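Local coordinates for protein peroxiredoxin 5 (Alvinella pompejana, PDB 2XHF) that probably reduces hydrogen peroxide and organic hydroperoxides as a thiol-dependent antioxidant peroxidase built on the thioredoxin fold, at residues Lys44-Ser49 with Glu75-Ile80; Glu64-Tyr69 with Glu101-Met106; Asp70-Glu75 with Leu161-Gln166. All coordinates share one frame; numbering follows the deposited sequence.

Interaction 1: Lys44-Ser49 with Glu75-Ile80; sequences KGILFS and EGYHTI
Lys44 lies across one face of the Tyr77 ring, the two side chains crossing obliquely. Its CB stands 3.7 Å from the ring centroid and only 12° off the ring normal, a CH-pi contact. Farther out the lysine chain bends (chi3 -67°), which brings CE to the side of Glu75, and NZ then donates to Glu75 O at 2.8 Å, nearly along the C=O axis. The same ring takes Gly45 O at its edge, in plane, 3.5 Å from Tyr77 CD2, while its hydroxyl bonds to Gln166. Deeper in, the strands 44-49 and 79-84 pair in parallel, joined by a beta-alpha-beta crossover. Ile46 N donates to Thr79 O at 2.9 Å, and Ile46 and Ile80 run alongside each other in the same sense, with CD1 of the former 4.0 Å from CG1 of the latter. Ile80 CG2 in turn meets Phe48 CE1 at the ring edge, at 3.9 Å. A water held by Lys44 O and Thr79 OG1 bridges the strand ends. Gly76 is the C-prime residue of the Schellman motif closing helix 69-74, and the ammonium group sits beside that helix end, where it would probably be favoured by the helix dipole.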
loop_
_atom_site.group_PDB
_atom_site.type_symbol
_atom_site.label_atom_id
_atom_site.label_comp_id
_atom_site.label_asym_id
_atom_site.label_seq_id
_atom_site.Cartn_x
_atom_site.Cartn_y
_atom_site.Cartn_z
ATOM N N LYS A 44 -9.606 26.440 9.211
ATOM C CA LYS A 44 -8.206 26.213 9.530
ATOM C C LYS A 44 -7.972 24.721 9.734
ATOM O O LYS A 44 -8.893 23.977 10.081
ATOM C CB LYS A 44 -7.816 26.980 10.788
ATOM C CG LYS A 44 -7.958 28.480 10.616
ATOM C CD LYS A 44 -7.434 29.251 11.808
ATOM C CE LYS A 44 -8.280 29.016 13.031
ATOM N NZ LYS A 44 -7.906 29.943 14.163
ATOM N N GLY A 45 -6.750 24.263 9.490
ATOM C CA GLY A 45 -6.437 22.882 9.746
ATOM C C GLY A 45 -4.971 22.601 9.591
ATOM O O GLY A 45 -4.154 23.507 9.361
ATOM N N ILE A 46 -4.644 21.325 9.752
ATOM C CA ILE A 46 -3.287 20.821 9.696
ATOM C C ILE A 46 -3.207 19.792 8.582
ATOM O O ILE A 46 -4.091 18.952 8.442
ATOM C CB ILE A 46 -2.900 20.138 11.018
ATOM C CG1 ILE A 46 -2.891 21.141 12.163
ATOM C CG2 ILE A 46 -1.520 19.481 10.881
ATOM C CD1 ILE A 46 -3.084 20.502 13.534
ATOM N N LEU A 47 -2.164 19.887 7.770
ATOM C CA LEU A 47 -1.852 18.889 6.756
ATOM C C LEU A 47 -0.432 18.403 6.968
ATOM O O LEU A 47 0.511 19.206 6.957
ATOM C CB LEU A 47 -1.971 19.485 5.346
ATOM C CG LEU A 47 -1.649 18.513 4.192
ATOM C CD1 LEU A 47 -2.663 17.352 4.121
ATOM C CD2 LEU A 47 -1.607 19.254 2.853
ATOM N N PHE A 48 -0.266 17.101 7.181
ATOM C CA PHE A 48 1.071 16.548 7.324
ATOM C C PHE A 48 1.193 15.286 6.497
ATOM O O PHE A 48 0.190 14.623 6.182
ATOM C CB PHE A 48 1.451 16.284 8.800
ATOM C CG PHE A 48 0.725 15.117 9.431
ATOM C CD1 PHE A 48 -0.536 15.279 9.970
ATOM C CD2 PHE A 48 1.316 13.865 9.495
ATOM C CE1 PHE A 48 -1.202 14.221 10.544
ATOM C CE2 PHE A 48 0.656 12.817 10.082
ATOM C CZ PHE A 48 -0.599 12.990 10.599
ATOM N N SER A 49 2.425 14.981 6.102
ATOM C CA SER A 49 2.683 13.820 5.261
ATOM C C SER A 49 3.413 12.688 5.973
ATOM O O SER A 49 4.133 12.905 6.952
ATOM C CB SER A 49 3.484 14.252 4.046
ATOM O OG SER A 49 4.743 14.761 4.471
ATOM N N GLU A 75 -8.327 25.940 19.137
ATOM C CA GLU A 75 -7.879 27.033 18.279
ATOM C C GLU A 75 -8.491 27.036 16.878
ATOM O O GLU A 75 -8.071 27.820 16.028
ATOM C CB GLU A 75 -6.361 26.970 18.139
ATOM C CG GLU A 75 -5.628 27.016 19.460
ATOM C CD GLU A 75 -5.450 28.425 19.969
ATOM O OE1 GLU A 75 -6.056 29.363 19.390
ATOM O OE2 GLU A 75 -4.693 28.593 20.947
ATOM N N GLY A 76 -9.463 26.157 16.635
ATOM C CA GLY A 76 -10.115 26.061 15.341
ATOM C C GLY A 76 -9.378 25.181 14.336
ATOM O O GLY A 76 -9.649 25.258 13.134
ATOM N N TYR A 77 -8.464 24.335 14.814
ATOM C CA TYR A 77 -7.687 23.438 13.963
ATOM C C TYR A 77 -8.045 21.980 14.186
ATOM O O TYR A 77 -7.169 21.127 14.150
ATOM C CB TYR A 77 -6.190 23.627 14.225
ATOM C CG TYR A 77 -5.608 24.884 13.651
ATOM C CD1 TYR A 77 -5.675 26.089 14.354
ATOM C CD2 TYR A 77 -4.966 24.870 12.427
ATOM C CE1 TYR A 77 -5.119 27.237 13.828
ATOM C CE2 TYR A 77 -4.409 26.014 11.893
ATOM C CZ TYR A 77 -4.483 27.192 12.599
ATOM O OH TYR A 77 -3.926 28.340 12.076
ATOM N N HIS A 78 -9.331 21.662 14.319
ATOM C CA HIS A 78 -9.696 20.265 14.534
ATOM C C HIS A 78 -9.584 19.443 13.256
ATOM O O HIS A 78 -9.568 18.201 13.319
ATOM C CB HIS A 78 -11.104 20.119 15.095
ATOM C CG HIS A 78 -12.158 19.942 14.050
ATOM N ND1 HIS A 78 -12.763 21.002 13.422
ATOM C CD2 HIS A 78 -12.719 18.826 13.529
ATOM C CE1 HIS A 78 -13.653 20.555 12.555
ATOM N NE2 HIS A 78 -13.643 19.234 12.597
ATOM N N THR A 79 -9.523 20.120 12.108
ATOM C CA THR A 79 -9.381 19.445 10.827
ATOM C C THR A 79 -7.917 19.123 10.589
ATOM O O THR A 79 -7.112 20.014 10.342
ATOM C CB THR A 79 -9.917 20.313 9.684
ATOM O OG1 THR A 79 -11.285 20.645 9.946
ATOM C CG2 THR A 79 -9.823 19.559 8.362
ATOM N N ILE A 80 -7.582 17.840 10.683
ATOM C CA ILE A 80 -6.224 17.340 10.565
ATOM C C ILE A 80 -6.231 16.269 9.500
ATOM O O ILE A 80 -7.056 15.347 9.538
ATOM C CB ILE A 80 -5.719 16.732 11.896
ATOM C CG1 ILE A 80 -5.933 17.694 13.044
ATOM C CG2 ILE A 80 -4.243 16.297 11.791
ATOM C CD1 ILE A 80 -5.807 17.053 14.408
HETATM O O HOH W 1 -10.919 22.939 11.414
HETATM O O HOH W 2 -11.473 26.571 11.489
#

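Interaction 2: Glu64-Tyr69 with Glu101-Met106; sequences EYLSLY and EHKIRM
Lys103 reaches across the face of Tyr69 and the tip of Leu66, joining the helical turns after strand 44-49 of this thioredoxin-fold domain to the loop entering outermost strand 105-108. From the backbone outward, CB rests 3.7 Å from Leu66 CD2, and CG lies beside the same methyl. CD stands over the centre of the Tyr69 ring, 3.3 Å from its centroid and 1° off the normal, with the two side chains crossing at about a right angle. CE stays over that face, toward Tyr69 CD2. NZ lifts away from the face; at 5.1 Å from the Tyr69 centroid it offers at most a weak cation-pi attraction. Lys103 NZ forms a salt bridge with Glu101 OE1 at 2.9 Å, reaching it from above the carboxylate plane. Ile104 extends the apolar patch, its CD1 3.8 Å from Leu66 CD2. CG of Tyr69, anti to the backbone N (chi1 178°), carries the ring toward Lys103, and chi2 of 79° sets the turn of its plane; an alanine here would probably leave CD and CE of Lys103 without the ring beneath them and freer to turn. Tyr69 OH also meets a water at 3.0 Å that donates weakly to Lys103 O.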
loop_
_atom_site.group_PDB
_atom_site.type_symbol
_atom_site.label_atom_id
_atom_site.label_comp_id
_atom_site.label_asym_id
_atom_site.label_seq_id
_atom_site.Cartn_x
_atom_site.Cartn_y
_atom_site.Cartn_z
ATOM N N GLU A 64 1.186 11.774 18.942
ATOM C CA GLU A 64 1.192 13.102 19.554
ATOM C C GLU A 64 0.125 14.012 18.964
ATOM O O GLU A 64 -0.483 14.771 19.708
ATOM C CB GLU A 64 2.551 13.780 19.461
ATOM C CG GLU A 64 2.657 15.012 20.362
ATOM C CD GLU A 64 4.077 15.274 20.828
ATOM O OE1 GLU A 64 4.822 15.929 20.075
ATOM O OE2 GLU A 64 4.424 14.824 21.942
ATOM N N TYR A 65 -0.105 13.936 17.649
ATOM C CA TYR A 65 -1.227 14.659 17.051
ATOM C C TYR A 65 -2.526 14.244 17.734
ATOM O O TYR A 65 -3.353 15.083 18.076
ATOM C CB TYR A 65 -1.363 14.409 15.536
ATOM C CG TYR A 65 -0.354 15.118 14.660
ATOM C CD1 TYR A 65 -0.414 16.490 14.447
ATOM C CD2 TYR A 65 0.618 14.400 13.993
ATOM C CE1 TYR A 65 0.504 17.131 13.616
ATOM C CE2 TYR A 65 1.549 15.023 13.183
ATOM C CZ TYR A 65 1.476 16.385 12.984
ATOM O OH TYR A 65 2.393 16.986 12.159
ATOM N N LEU A 66 -2.729 12.946 17.920
ATOM C CA LEU A 66 -3.972 12.482 18.508
ATOM C C LEU A 66 -4.117 12.989 19.935
ATOM O O LEU A 66 -5.209 13.415 20.364
ATOM C CB LEU A 66 -4.043 10.957 18.468
ATOM C CG LEU A 66 -4.184 10.374 17.059
ATOM C CD1 LEU A 66 -4.107 8.862 17.102
ATOM C CD2 LEU A 66 -5.499 10.812 16.394
ATOM N N SER A 67 -3.012 12.980 20.666
ATOM C CA SER A 67 -3.050 13.403 22.070
ATOM C C SER A 67 -3.389 14.896 22.185
ATOM O O SER A 67 -3.991 15.319 23.172
ATOM C CB SER A 67 -1.731 13.088 22.774
ATOM O OG SER A 67 -0.713 14.005 22.411
ATOM N N LEU A 68 -3.021 15.669 21.163
ATOM C CA LEU A 68 -3.244 17.111 21.158
ATOM C C LEU A 68 -4.517 17.543 20.450
ATOM O O LEU A 68 -4.744 18.732 20.268
ATOM C CB LEU A 68 -2.032 17.812 20.541
ATOM C CG LEU A 68 -0.767 17.712 21.387
ATOM C CD1 LEU A 68 0.413 18.255 20.614
ATOM C CD2 LEU A 68 -0.953 18.463 22.700
ATOM N N TYR A 69 -5.347 16.585 20.055
ATOM C CA TYR A 69 -6.544 16.904 19.286
ATOM C C TYR A 69 -7.404 18.015 19.903
ATOM O O TYR A 69 -7.782 18.952 19.219
ATOM C CB TYR A 69 -7.385 15.651 19.088
ATOM C CG TYR A 69 -8.673 15.905 18.339
ATOM C CD1 TYR A 69 -8.685 16.037 16.961
ATOM C CD2 TYR A 69 -9.863 16.042 19.015
ATOM C CE1 TYR A 69 -9.859 16.300 16.282
ATOM C CE2 TYR A 69 -11.049 16.299 18.350
ATOM C CZ TYR A 69 -11.045 16.414 16.994
ATOM O OH TYR A 69 -12.234 16.661 16.362
ATOM N N GLU A 101 -10.066 6.225 16.366
ATOM C CA GLU A 101 -11.180 7.167 16.590
ATOM C C GLU A 101 -11.381 8.100 15.398
ATOM O O GLU A 101 -12.200 9.026 15.442
ATOM C CB GLU A 101 -10.952 7.989 17.863
ATOM C CG GLU A 101 -10.904 7.138 19.125
ATOM C CD GLU A 101 -10.564 7.916 20.396
ATOM O OE1 GLU A 101 -10.035 9.045 20.325
ATOM O OE2 GLU A 101 -10.814 7.375 21.490
ATOM N N HIS A 102 -10.611 7.864 14.339
ATOM C CA HIS A 102 -10.748 8.606 13.087
ATOM C C HIS A 102 -10.728 10.111 13.296
ATOM O O HIS A 102 -11.542 10.865 12.741
ATOM C CB HIS A 102 -12.009 8.191 12.316
ATOM C CG HIS A 102 -12.025 8.660 10.892
ATOM N ND1 HIS A 102 -13.181 9.038 10.250
ATOM C CD2 HIS A 102 -11.025 8.865 10.002
ATOM C CE1 HIS A 102 -12.900 9.418 9.017
ATOM N NE2 HIS A 102 -11.597 9.286 8.829
ATOM N N LYS A 103 -9.754 10.571 14.070
ATOM C CA LYS A 103 -9.546 11.993 14.257
ATOM C C LYS A 103 -8.837 12.648 13.094
ATOM O O LYS A 103 -8.880 13.861 12.961
ATOM C CB LYS A 103 -8.755 12.226 15.542
ATOM C CG LYS A 103 -9.536 11.821 16.776
ATOM C CD LYS A 103 -10.432 12.904 17.296
ATOM C CE LYS A 103 -10.478 12.811 18.828
ATOM N NZ LYS A 103 -11.043 11.518 19.328
ATOM N N ILE A 104 -8.189 11.858 12.250
ATOM C CA ILE A 104 -7.362 12.384 11.172
ATOM C C ILE A 104 -7.896 11.883 9.834
ATOM O O ILE A 104 -8.157 10.694 9.672
ATOM C CB ILE A 104 -5.891 11.931 11.344
ATOM C CG1 ILE A 104 -5.307 12.449 12.677
ATOM C CG2 ILE A 104 -5.041 12.398 10.172
ATOM C CD1 ILE A 104 -3.972 11.815 13.041
ATOM N N ARG A 105 -8.098 12.796 8.895
ATOM C CA ARG A 105 -8.491 12.447 7.545
ATOM C C ARG A 105 -7.294 11.822 6.835
ATOM O O ARG A 105 -6.223 12.409 6.795
ATOM C CB ARG A 105 -8.944 13.703 6.806
ATOM C CG ARG A 105 -10.144 14.424 7.432
ATOM C CD ARG A 105 -11.464 13.705 7.171
ATOM N NE ARG A 105 -11.775 13.620 5.754
ATOM C CZ ARG A 105 -12.251 14.618 5.020
ATOM N NH1 ARG A 105 -12.529 15.810 5.553
ATOM N NH2 ARG A 105 -12.468 14.403 3.737
ATOM N N MET A 106 -7.509 10.649 6.252
ATOM C CA MET A 106 -6.444 9.907 5.605
ATOM C C MET A 106 -6.563 10.075 4.114
ATOM O O MET A 106 -7.410 9.446 3.473
ATOM C CB MET A 106 -6.505 8.432 6.012
ATOM C CG MET A 106 -6.195 8.211 7.476
ATOM S SD MET A 106 -4.406 8.226 7.735
ATOM C CE MET A 106 -4.284 8.470 9.504
HETATM O O HOH W 3 -12.033 14.976 13.927
#

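Interaction 3: Asp70-Glu75 with Leu161-Gln166; sequences DKFKEE and LSIQRQ
Helices 69-74 and 156-165 meet near their C-terminal ends, where Ile163 is received by Phe72 on one branch and by Glu75 on the other. The longer branch of the isoleucine runs out to CD1, which lies 3.5 Å from Phe72 CD1; it comes obliquely to the ring, and the two side chains cross at about a right angle. The shorter branch meets the residue just past the helix: Ile163 CG2 is 3.5 Å from both Glu75 CB and Glu75 CG. Here the glutamate and the isoleucine pass with their chains running in opposite senses, and the glutamate's aliphatic part does the packing. Its chain then bends (chi2 -83°), taking CD off the direct line outward, and OE2 comes 4.0 Å from Gln164 CG. The carboxylate and amide planes are turned 62° apart.

In the thioredoxin fold these two helices cover the same face of the central sheet, and the contact closes the seam between them. Phe72 also touches Cys159 and Leu160 of the C-terminal helix, while Ile163 continues onto Tyr77 and onto Leu139 of the sheet, so both are buried. Toward solvent the seam becomes polar. Gln164 extends straight beyond CG, and its NE2 passes 4.1 Å from Lys71 CE and donates to a water at 3.2 Å. Lys71 itself, bent twice along its chain, turns its NZ to Glu74 OE1 of its own helix, a salt bridge whose hydrogen bond is weak at 3.3 Å. A second water lies between the helix ends, 2.7 Å from Ile163 O; its link to Glu75 OE1 is weak, at 3.4 Å.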
loop_
_atom_site.group_PDB
_atom_site.type_symbol
_atom_site.label_atom_id
_atom_site.label_comp_id
_atom_site.label_asym_id
_atom_site.label_seq_id
_atom_site.Cartn_x
_atom_site.Cartn_y
_atom_site.Cartn_z
ATOM N N ASP A 70 -7.703 17.928 21.187
ATOM C CA ASP A 70 -8.552 18.954 21.802
ATOM C C ASP A 70 -7.848 20.325 21.883
ATOM O O ASP A 70 -8.492 21.360 21.783
ATOM C CB ASP A 70 -9.062 18.496 23.170
ATOM C CG ASP A 70 -10.145 17.412 23.067
ATOM O OD1 ASP A 70 -11.067 17.529 22.218
ATOM O OD2 ASP A 70 -10.054 16.434 23.845
ATOM N N LYS A 71 -6.525 20.338 21.995
ATOM C CA LYS A 71 -5.777 21.592 21.933
ATOM C C LYS A 71 -5.852 22.235 20.551
ATOM O O LYS A 71 -6.026 23.446 20.426
ATOM C CB LYS A 71 -4.310 21.363 22.296
ATOM C CG LYS A 71 -4.094 20.881 23.691
ATOM C CD LYS A 71 -4.573 21.890 24.725
ATOM C CE LYS A 71 -3.712 23.152 24.751
ATOM N NZ LYS A 71 -4.107 24.131 25.824
ATOM N N PHE A 72 -5.723 21.426 19.507
ATOM C CA PHE A 72 -5.858 21.920 18.149
ATOM C C PHE A 72 -7.283 22.450 17.963
ATOM O O PHE A 72 -7.501 23.544 17.434
ATOM C CB PHE A 72 -5.594 20.792 17.160
ATOM C CG PHE A 72 -4.172 20.265 17.158
ATOM C CD1 PHE A 72 -3.079 21.099 17.317
ATOM C CD2 PHE A 72 -3.934 18.923 16.938
ATOM C CE1 PHE A 72 -1.785 20.589 17.286
ATOM C CE2 PHE A 72 -2.650 18.422 16.908
ATOM C CZ PHE A 72 -1.578 19.260 17.079
ATOM N N LYS A 73 -8.251 21.674 18.424
ATOM C CA LYS A 73 -9.646 22.029 18.303
ATOM C C LYS A 73 -9.994 23.348 19.021
ATOM O O LYS A 73 -10.768 24.131 18.498
ATOM C CB LYS A 73 -10.526 20.859 18.762
ATOM C CG LYS A 73 -12.011 21.152 18.686
ATOM C CD LYS A 73 -12.851 19.901 18.722
ATOM C CE LYS A 73 -12.662 19.085 19.976
ATOM N NZ LYS A 73 -13.007 19.815 21.215
ATOM N N GLU A 74 -9.363 23.628 20.172
ATOM C CA GLU A 74 -9.563 24.883 20.917
ATOM C C GLU A 74 -9.267 26.096 20.055
ATOM O O GLU A 74 -9.865 27.150 20.223
ATOM C CB GLU A 74 -8.616 24.977 22.128
ATOM C CG GLU A 74 -9.029 24.258 23.382
ATOM C CD GLU A 74 -8.005 24.429 24.512
ATOM O OE1 GLU A 74 -6.884 24.934 24.260
ATOM O OE2 GLU A 74 -8.320 24.047 25.657
ATOM N N GLU A 75 -8.327 25.940 19.137
ATOM C CA GLU A 75 -7.879 27.033 18.279
ATOM C C GLU A 75 -8.491 27.036 16.878
ATOM O O GLU A 75 -8.071 27.820 16.028
ATOM C CB GLU A 75 -6.361 26.970 18.139
ATOM C CG GLU A 75 -5.628 27.016 19.460
ATOM C CD GLU A 75 -5.450 28.425 19.969
ATOM O OE1 GLU A 75 -6.056 29.363 19.390
ATOM O OE2 GLU A 75 -4.693 28.593 20.947
ATOM N N LEU A 161 2.655 24.677 18.944
ATOM C CA LEU A 161 3.312 25.937 19.282
ATOM C C LEU A 161 3.126 26.955 18.175
ATOM O O LEU A 161 2.891 28.128 18.442
ATOM C CB LEU A 161 4.793 25.720 19.581
ATOM C CG LEU A 161 5.054 24.825 20.791
ATOM C CD1 LEU A 161 6.540 24.612 20.944
ATOM C CD2 LEU A 161 4.456 25.419 22.044
ATOM N N SER A 162 3.149 26.490 16.924
ATOM C CA SER A 162 2.938 27.381 15.783
ATOM C C SER A 162 1.523 27.930 15.799
ATOM O O SER A 162 1.286 29.112 15.589
ATOM C CB SER A 162 3.189 26.644 14.469
ATOM O OG SER A 162 4.569 26.412 14.276
ATOM N N ILE A 163 0.572 27.057 16.062
ATOM C CA ILE A 163 -0.803 27.495 16.193
ATOM C C ILE A 163 -0.905 28.588 17.258
ATOM O O ILE A 163 -1.518 29.631 17.031
ATOM C CB ILE A 163 -1.706 26.307 16.531
ATOM C CG1 ILE A 163 -1.890 25.448 15.275
ATOM C CG2 ILE A 163 -3.060 26.771 17.038
ATOM C CD1 ILE A 163 -2.510 24.106 15.551
ATOM N N GLN A 164 -0.282 28.367 18.409
ATOM C CA GLN A 164 -0.419 29.323 19.509
ATOM C C GLN A 164 0.244 30.680 19.245
ATOM O O GLN A 164 -0.222 31.700 19.758
ATOM C CB GLN A 164 0.067 28.690 20.811
ATOM C CG GLN A 164 -0.844 27.547 21.195
ATOM C CD GLN A 164 -0.563 26.978 22.552
ATOM O OE1 GLN A 164 0.503 27.198 23.114
ATOM N NE2 GLN A 164 -1.521 26.227 23.090
ATOM N N ARG A 165 1.300 30.696 18.437
ATOM C CA ARG A 165 1.942 31.958 18.056
ATOM C C ARG A 165 0.935 32.885 17.366
ATOM O O ARG A 165 1.068 34.117 17.387
ATOM C CB ARG A 165 3.126 31.716 17.112
ATOM C CG ARG A 165 4.352 31.051 17.738
ATOM C CD ARG A 165 4.903 31.817 18.932
ATOM N NE ARG A 165 5.134 33.240 18.678
ATOM C CZ ARG A 165 6.270 33.763 18.223
ATOM N NH1 ARG A 165 7.315 32.992 17.946
ATOM N NH2 ARG A 165 6.369 35.073 18.052
ATOM N N GLN A 166 -0.069 32.293 16.731
ATOM C CA GLN A 166 -1.102 33.087 16.089
ATOM C C GLN A 166 -1.998 33.688 17.165
ATOM O O GLN A 166 -2.506 34.800 17.013
ATOM C CB GLN A 166 -1.937 32.226 15.140
ATOM C CG GLN A 166 -1.123 31.328 14.230
ATOM C CD GLN A 166 -1.989 30.561 13.258
ATOM O OE1 GLN A 166 -3.219 30.474 13.421
ATOM N NE2 GLN A 166 -1.356 29.998 12.234
HETATM O O HOH W 4 -4.514 25.449 22.186
HETATM O O HOH W 5 -4.102 30.272 16.773
#

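Interaction 1 pairs the two strands of a beta-alpha-beta crossover, and interactions 2 and 3 pack the helices that connect them. Interactions 1 and 3 share Glu75, and their centres lie 9 Å apart: Tyr77 N reaches Phe72 O at 2.9 Å, and Tyr77 CG packs on Ile163 CD1 at 3.7 Å. Interactions 1 and 2, about 10 Å apart between centres, meet within the sheet, where Ile80 O and Arg105 N are 2.8 Å apart. Interactions 2 and 3 have centres about 14 Å apart and touch lightly, Tyr65 O to Phe72 CE2 at 3.6 Å. In peroxiredoxins the peroxidatic centre follows the first strand of this sheet, so 44-49 and 64-69 probably flank it in sequence.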